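Local coordinates for protein AcrH (Aeromonas hydrophila, PDB 3WXX) that binds the translocator protein AopB and probably acts as its type III secretion chaperone, at residues F34-A39 / H46-A51. The protein carries 1 engineered substitution. Numbering follows the deposited sequence.
Sequences FNQYHA and HKIFQA
F49 and I48 reach from helix 42-55 toward F34 and Q36 on helix 23-38, near the turn of an antiparallel helical hairpin of the kind that builds the tetratricopeptide-like fold of translocator chaperones. Within segment 34-39 the F49 ring comes nearest to the backbone N of F34. With CG anti to its own carbonyl carbon (chi1 -76°), the ring extends across the groove until CZ lies 4.0 Å from F34 N, which it meets obliquely. The CB of F34 points away from segment 46-51, and the F34 ring rests by one face against CD2 of H38, one helical turn on; it also packs against Q8 of the AopB chain. No hydrogen bond links the two segments, and the contact is van der Waals packing. The OH of Y37, nearby, is hydrogen-bonded to V4 N of the AopB chain, placing the hairpin beside the bound translocator. Beside the F49 ring, I48 and Q36 cross at about a right angle and touch through aliphatic carbons. A chi1 of -66°, which sets CG opposite the carbonyl carbon, brings the methylene of Q36 up to the isoleucine, and the chain then bends at chi2 (-67°); the CD1 methyl of I48 lies 4.0 Å from Q36 CG.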
loop_
_atom_site.group_PDB
_atom_site.type_symbol
_atom_site.label_atom_id
_atom_site.label_comp_id
_atom_site.label_asym_id
_atom_site.label_seq_id
_atom_site.Cartn_x
_atom_site.Cartn_y
_atom_site.Cartn_z
ATOM N N PHE A 34 -0.123 -15.806 6.528
ATOM C CA PHE A 34 -0.354 -16.759 5.459
ATOM C C PHE A 34 -1.219 -17.984 5.878
ATOM O O PHE A 34 -2.068 -18.459 5.097
ATOM C CB PHE A 34 0.999 -17.239 4.973
ATOM C CG PHE A 34 0.933 -18.354 4.011
ATOM C CD1 PHE A 34 0.858 -19.640 4.463
ATOM C CD2 PHE A 34 0.975 -18.119 2.652
ATOM C CE1 PHE A 34 0.829 -20.691 3.570
ATOM C CE2 PHE A 34 0.950 -19.165 1.745
ATOM C CZ PHE A 34 0.883 -20.462 2.211
ATOM N N ASN A 35 -0.976 -18.532 7.075
ATOM C CA ASN A 35 -1.797 -19.648 7.540
ATOM C C ASN A 35 -3.215 -19.167 7.823
ATOM O O ASN A 35 -4.189 -19.789 7.380
ATOM C CB ASN A 35 -1.240 -20.300 8.795
ATOM C CG ASN A 35 0.091 -20.942 8.564
ATOM O OD1 ASN A 35 0.398 -21.371 7.476
ATOM N ND2 ASN A 35 0.943 -20.902 9.580
ATOM N N GLN A 36 -3.338 -18.069 8.556
ATOM C CA GLN A 36 -4.659 -17.558 8.855
ATOM C C GLN A 36 -5.502 -17.316 7.597
ATOM O O GLN A 36 -6.713 -17.548 7.582
ATOM C CB GLN A 36 -4.555 -16.280 9.685
ATOM C CG GLN A 36 -3.969 -16.508 11.068
ATOM C CD GLN A 36 -4.896 -17.333 11.939
ATOM O OE1 GLN A 36 -5.138 -18.513 11.652
ATOM N NE2 GLN A 36 -5.439 -16.717 12.986
ATOM N N TYR A 37 -4.859 -16.817 6.544
ATOM C CA TYR A 37 -5.585 -16.543 5.316
ATOM C C TYR A 37 -6.086 -17.865 4.772
ATOM O O TYR A 37 -7.254 -17.977 4.406
ATOM C CB TYR A 37 -4.698 -15.815 4.303
ATOM C CG TYR A 37 -5.229 -15.785 2.901
ATOM C CD1 TYR A 37 -6.278 -14.966 2.567
ATOM C CD2 TYR A 37 -4.688 -16.583 1.908
ATOM C CE1 TYR A 37 -6.789 -14.932 1.294
ATOM C CE2 TYR A 37 -5.196 -16.549 0.613
ATOM C CZ TYR A 37 -6.242 -15.718 0.306
ATOM O OH TYR A 37 -6.753 -15.649 -0.983
ATOM N N HIS A 38 -5.214 -18.872 4.718
ATOM C CA HIS A 38 -5.610 -20.174 4.172
ATOM C C HIS A 38 -6.604 -20.909 5.106
ATOM O O HIS A 38 -7.394 -21.739 4.652
ATOM C CB HIS A 38 -4.377 -21.011 3.816
ATOM C CG HIS A 38 -3.719 -20.595 2.540
ATOM N ND1 HIS A 38 -4.369 -20.633 1.330
ATOM C CD2 HIS A 38 -2.464 -20.148 2.277
ATOM C CE1 HIS A 38 -3.549 -20.220 0.372
ATOM N NE2 HIS A 38 -2.390 -19.911 0.921
ATOM N N ALA A 39 -6.600 -20.573 6.389
ATOM C CA ALA A 39 -7.628 -21.058 7.315
ATOM C C ALA A 39 -8.985 -20.374 7.158
ATOM O O ALA A 39 -9.942 -20.726 7.856
ATOM C CB ALA A 39 -7.155 -20.895 8.757
ATOM N N HIS A 46 -6.153 -10.219 7.615
ATOM C CA HIS A 46 -6.081 -8.812 7.253
ATOM C C HIS A 46 -5.312 -7.989 8.280
ATOM O O HIS A 46 -4.436 -7.232 7.918
ATOM C CB HIS A 46 -7.460 -8.232 7.023
ATOM C CG HIS A 46 -7.435 -6.834 6.503
ATOM N ND1 HIS A 46 -7.779 -5.755 7.276
ATOM C CD2 HIS A 46 -7.069 -6.333 5.305
ATOM C CE1 HIS A 46 -7.636 -4.652 6.575
ATOM N NE2 HIS A 46 -7.221 -4.975 5.369
ATOM N N LYS A 47 -5.617 -8.150 9.561
ATOM C CA LYS A 47 -4.932 -7.389 10.609
ATOM C C LYS A 47 -3.445 -7.668 10.634
ATOM O O LYS A 47 -2.642 -6.757 10.894
ATOM C CB LYS A 47 -5.529 -7.688 11.988
ATOM C CG LYS A 47 -6.881 -7.019 12.239
ATOM C CD LYS A 47 -7.649 -7.671 13.385
ATOM C CE LYS A 47 -9.158 -7.505 13.225
ATOM N NZ LYS A 47 -9.892 -8.666 13.809
ATOM N N ILE A 48 -3.071 -8.921 10.393
ATOM C CA ILE A 48 -1.658 -9.301 10.355
ATOM C C ILE A 48 -0.959 -8.640 9.180
ATOM O O ILE A 48 0.050 -7.936 9.348
ATOM C CB ILE A 48 -1.481 -10.833 10.331
ATOM C CG1 ILE A 48 -1.918 -11.416 11.671
ATOM C CG2 ILE A 48 -0.028 -11.243 10.093
ATOM C CD1 ILE A 48 -2.250 -12.881 11.596
ATOM N N PHE A 49 -1.533 -8.774 8.001
ATOM C CA PHE A 49 -0.947 -8.093 6.850
ATOM C C PHE A 49 -0.883 -6.556 6.994
ATOM O O PHE A 49 0.068 -5.930 6.500
ATOM C CB PHE A 49 -1.612 -8.544 5.565
ATOM C CG PHE A 49 -1.156 -9.902 5.144
ATOM C CD1 PHE A 49 0.117 -10.076 4.636
ATOM C CD2 PHE A 49 -1.958 -10.995 5.301
ATOM C CE1 PHE A 49 0.581 -11.320 4.289
ATOM C CE2 PHE A 49 -1.507 -12.251 4.945
ATOM C CZ PHE A 49 -0.234 -12.413 4.447
ATOM N N GLN A 50 -1.838 -5.952 7.693
ATOM C CA GLN A 50 -1.738 -4.529 7.945
ATOM C C GLN A 50 -0.476 -4.196 8.722
ATOM O O GLN A 50 0.111 -3.144 8.516
ATOM C CB GLN A 50 -2.930 -4.011 8.723
ATOM C CG GLN A 50 -4.231 -3.983 7.952
ATOM C CD GLN A 50 -5.368 -3.493 8.826
ATOM O OE1 GLN A 50 -5.862 -4.221 9.663
ATOM N NE2 GLN A 50 -5.730 -2.227 8.678
ATOM N N ALA A 51 -0.093 -5.054 9.661
ATOM C CA ALA A 51 1.073 -4.783 10.488
ATOM C C ALA A 51 2.291 -4.955 9.663
ATOM O O ALA A 51 3.204 -4.137 9.700
ATOM C CB ALA A 51 1.118 -5.728 11.673
#